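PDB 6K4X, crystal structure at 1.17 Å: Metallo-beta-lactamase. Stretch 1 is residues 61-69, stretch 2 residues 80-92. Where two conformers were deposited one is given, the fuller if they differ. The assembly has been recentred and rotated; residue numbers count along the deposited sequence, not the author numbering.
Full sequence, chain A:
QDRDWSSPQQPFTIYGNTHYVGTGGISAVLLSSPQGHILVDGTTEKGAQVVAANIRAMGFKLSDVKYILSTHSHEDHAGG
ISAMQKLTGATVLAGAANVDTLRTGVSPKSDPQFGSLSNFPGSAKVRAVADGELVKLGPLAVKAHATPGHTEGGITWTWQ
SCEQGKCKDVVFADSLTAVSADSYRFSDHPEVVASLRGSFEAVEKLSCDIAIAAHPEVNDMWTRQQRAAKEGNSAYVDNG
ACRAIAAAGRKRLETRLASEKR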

# COMPACT_ATOMS: atom_id res chain seq x y z
N LYS A 61 10.29 3.53 18.26
CA LYS A 61 11.21 2.41 18.30
C LYS A 61 10.75 1.31 17.36
O LYS A 61 9.57 0.95 17.32
CB LYS A 61 11.24 1.81 19.70
CG LYS A 61 11.75 2.74 20.79
CD LYS A 61 11.63 2.17 22.19
CE LYS A 61 12.44 0.90 22.38
NZ LYS A 61 11.56 -0.30 22.38
N LEU A 62 11.70 0.74 16.62
CA LEU A 62 11.38 -0.34 15.69
C LEU A 62 10.77 -1.52 16.45
O LEU A 62 9.86 -2.18 15.95
CB LEU A 62 12.65 -0.77 14.95
CG LEU A 62 13.29 0.29 14.05
CD1 LEU A 62 14.40 -0.33 13.22
CD2 LEU A 62 12.26 0.96 13.17
N SER A 63 11.23 -1.79 17.67
CA SER A 63 10.76 -2.94 18.42
C SER A 63 9.28 -2.80 18.81
O SER A 63 8.66 -3.78 19.16
CB SER A 63 11.61 -3.18 19.64
OG SER A 63 11.55 -2.09 20.50
N ASP A 64 8.76 -1.58 18.72
CA ASP A 64 7.35 -1.34 19.03
C ASP A 64 6.43 -1.51 17.81
O ASP A 64 5.23 -1.44 17.96
CB ASP A 64 7.15 0.04 19.62
CG ASP A 64 7.59 0.11 21.07
OD1 ASP A 64 7.63 -0.94 21.75
OD2 ASP A 64 7.92 1.24 21.50
N VAL A 65 7.00 -1.77 16.63
CA VAL A 65 6.18 -2.07 15.44
C VAL A 65 5.76 -3.54 15.51
O VAL A 65 6.61 -4.43 15.49
CB VAL A 65 6.97 -1.80 14.15
CG1 VAL A 65 6.13 -2.18 12.94
CG2 VAL A 65 7.46 -0.36 14.05
N LYS A 66 4.46 -3.78 15.62
CA LYS A 66 3.96 -5.12 15.91
C LYS A 66 3.42 -5.84 14.68
O LYS A 66 3.44 -7.07 14.65
CB LYS A 66 2.88 -5.06 16.99
CG LYS A 66 3.34 -4.44 18.29
CD LYS A 66 4.65 -4.96 18.83
CE LYS A 66 5.03 -4.30 20.14
NZ LYS A 66 6.34 -4.75 20.64
N TYR A 67 2.95 -5.09 13.69
CA TYR A 67 2.43 -5.65 12.44
C TYR A 67 3.01 -4.85 11.29
O TYR A 67 3.14 -3.61 11.40
CB TYR A 67 0.91 -5.58 12.35
CG TYR A 67 0.18 -6.49 13.30
CD1 TYR A 67 0.21 -7.85 13.10
CD2 TYR A 67 -0.54 -6.00 14.37
CE1 TYR A 67 -0.46 -8.72 13.94
CE2 TYR A 67 -1.22 -6.87 15.23
CZ TYR A 67 -1.17 -8.23 15.01
OH TYR A 67 -1.83 -9.12 15.83
N ILE A 68 3.31 -5.54 10.19
CA ILE A 68 3.61 -4.93 8.91
C ILE A 68 2.53 -5.41 7.95
O ILE A 68 2.40 -6.62 7.73
CB ILE A 68 5.02 -5.31 8.41
CG1 ILE A 68 6.10 -4.89 9.39
CG2 ILE A 68 5.26 -4.72 7.03
CD1 ILE A 68 7.46 -5.53 9.16
N LEU A 69 1.80 -4.48 7.37
CA LEU A 69 0.72 -4.78 6.45
C LEU A 69 1.22 -4.61 5.03
O LEU A 69 1.81 -3.59 4.72
CB LEU A 69 -0.45 -3.82 6.71
CG LEU A 69 -0.90 -3.72 8.16
CD1 LEU A 69 -2.12 -2.83 8.27
CD2 LEU A 69 -1.15 -5.08 8.78
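Stretch 2 80-92: GISAMQKLTGATV

Ile68 is the hub of this contact, with 133 Å² of its surface covered by stretch 2. Its CA-to-CB bond leaves the sheet on the same face as that of Val92, and the m, t rotamer carries the end of the chain up to the helix of residues 81-88. There CD1 lies 3.9 Å from Met84 CB and 3.6 Å from the backbone N of Gln85, CG2 reaches Ile81 CG2 at 4.1 Å, and CG1 rests 3.8 Å from Ala90 CB. One isoleucine thus touches successive turns of the helix as well as the segment that follows it.

The helix runs nearly antiparallel to strand 65-69, with a signed crossing angle of -156° and a closest approach of the axes of 9.0 Å. After Thr88 the chain must reverse, and Gly89 makes the break with phi 80° and psi 8°, a conformation that by itself favours glycine. Ala90 then points toward stretch 1, its CB 3.5 Å from Val65 O, and the chain proceeds as a strand parallel to the first: helix and returning strand use the same partner in opposite directions.

Beyond Ile68, the apolar packing continues at the start of stretch 1. Leu62, in the 3-10 segment 62-64, sets CD1 3.9 Å from Leu87 CB and CD2 4.3 Å from Met84 CE. Thr88 packs against both this segment and the strand, its CG2 3.7 Å from Val65 CB and 3.3 Å from Leu62 O. Its hydroxyl serves its own stretch: OG1 donates to Met84 O at 2.7 Å and accepts from Ala90 N at 3.0 Å, tying the helix end to the turn. Gln85 NE2 adds a bond to Ala90 O at 2.9 Å.

The parallel pairing brings backbone polarity to the contact. Thr91 N donates to Lys66 O at 3.1 Å, and Ile68 N donates to Thr91 O at 2.9 Å, so Thr91 bonds to the residues flanking its bridge partner Tyr67. Tyr67 and Thr91 share the face away from Ile68 and Val92; Tyr67 CD1 lies 3.9 Å from Thr91 CB. Close CA-H...O contacts accompany the pairing, from Tyr67 CA to Thr91 O and from Val92 CA to Ile68 O, both 3.2 Å.

At the outer edge, water takes over where no direct hydrogen bond joins the backbones. Water 2 lies 2.8 Å from Val65 O and 2.7 Å from Thr88 O; water 1 similarly links Ser63 O, at 2.8 Å, to Thr88 O, at 3.1 Å. Lys66 points away from stretch 2, and its NZ bonds back to Ser63 O at 2.9 Å.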

# COMPACT_ATOMS: atom_id res chain seq x y z
N GLY A 80 11.32 -4.38 0.98
CA GLY A 80 11.88 -4.04 2.26
C GLY A 80 11.21 -4.73 3.44
O GLY A 80 11.64 -4.53 4.58
N ILE A 81 10.13 -5.47 3.20
CA ILE A 81 9.39 -6.04 4.29
C ILE A 81 10.23 -7.02 5.09
O ILE A 81 10.17 -7.00 6.32
CB ILE A 81 8.05 -6.65 3.83
CG1 ILE A 81 7.12 -5.51 3.40
CG2 ILE A 81 7.46 -7.52 4.94
CD1 ILE A 81 5.79 -5.95 2.86
N SER A 82 10.98 -7.89 4.42
CA SER A 82 11.72 -8.91 5.15
C SER A 82 12.69 -8.28 6.14
O SER A 82 12.80 -8.70 7.30
CB SER A 82 12.43 -9.82 4.19
OG SER A 82 13.21 -10.78 4.90
N ALA A 83 13.42 -7.27 5.68
CA ALA A 83 14.38 -6.59 6.51
C ALA A 83 13.67 -5.89 7.68
O ALA A 83 14.14 -5.92 8.82
CB ALA A 83 15.21 -5.61 5.72
N MET A 84 12.56 -5.22 7.39
CA MET A 84 11.79 -4.56 8.45
C MET A 84 11.23 -5.59 9.44
O MET A 84 11.19 -5.33 10.65
CB MET A 84 10.65 -3.73 7.85
CG MET A 84 11.09 -2.47 7.09
SD MET A 84 12.16 -1.36 8.00
CE MET A 84 11.31 -1.31 9.59
N GLN A 85 10.81 -6.76 8.97
CA GLN A 85 10.29 -7.82 9.84
C GLN A 85 11.39 -8.24 10.82
O GLN A 85 11.16 -8.37 12.00
CB GLN A 85 9.80 -8.98 8.99
CG GLN A 85 9.01 -10.03 9.77
CD GLN A 85 9.88 -10.87 10.68
OE1 GLN A 85 10.97 -11.30 10.31
NE2 GLN A 85 9.39 -11.12 11.88
N LYS A 86 12.61 -8.41 10.33
CA LYS A 86 13.75 -8.81 11.17
C LYS A 86 14.05 -7.72 12.20
O LYS A 86 14.35 -8.02 13.36
CB LYS A 86 15.00 -9.02 10.31
CG LYS A 86 15.01 -10.30 9.50
CD LYS A 86 16.26 -10.47 8.67
CE LYS A 86 16.24 -9.65 7.40
NZ LYS A 86 17.39 -8.72 7.29
N LEU A 87 14.03 -6.46 11.78
CA LEU A 87 14.40 -5.35 12.67
C LEU A 87 13.35 -5.18 13.77
O LEU A 87 13.68 -4.68 14.85
CB LEU A 87 14.56 -4.04 11.89
CG LEU A 87 15.79 -3.93 11.00
CD1 LEU A 87 15.68 -2.70 10.11
CD2 LEU A 87 17.06 -3.89 11.82
N THR A 88 12.08 -5.48 13.49
CA THR A 88 10.97 -5.14 14.37
C THR A 88 10.50 -6.34 15.19
O THR A 88 9.98 -6.15 16.29
CB THR A 88 9.77 -4.59 13.59
OG1 THR A 88 9.34 -5.58 12.65
CG2 THR A 88 10.11 -3.29 12.89
N GLY A 89 10.61 -7.55 14.62
CA GLY A 89 9.95 -8.74 15.15
C GLY A 89 8.48 -8.83 14.78
O GLY A 89 7.79 -9.71 15.29
N ALA A 90 7.98 -7.93 13.92
CA ALA A 90 6.56 -7.83 13.60
C ALA A 90 6.08 -9.08 12.85
O ALA A 90 6.84 -9.80 12.21
CB ALA A 90 6.31 -6.58 12.79
N THR A 91 4.77 -9.25 12.88
CA THR A 91 4.06 -10.19 12.03
C THR A 91 3.64 -9.47 10.75
O THR A 91 3.16 -8.33 10.82
CB THR A 91 2.84 -10.76 12.73
OG1 THR A 91 3.32 -11.49 13.86
CG2 THR A 91 2.02 -11.68 11.86
N VAL A 92 3.84 -10.12 9.61
CA VAL A 92 3.48 -9.56 8.31
C VAL A 92 2.10 -10.10 7.91
O VAL A 92 1.89 -11.31 7.91
CB VAL A 92 4.53 -9.96 7.27
CG1 VAL A 92 4.17 -9.43 5.90
CG2 VAL A 92 5.92 -9.48 7.69
O HOH W 1 9.92 -6.27 19.41
O HOH W 2 7.39 -6.62 17.06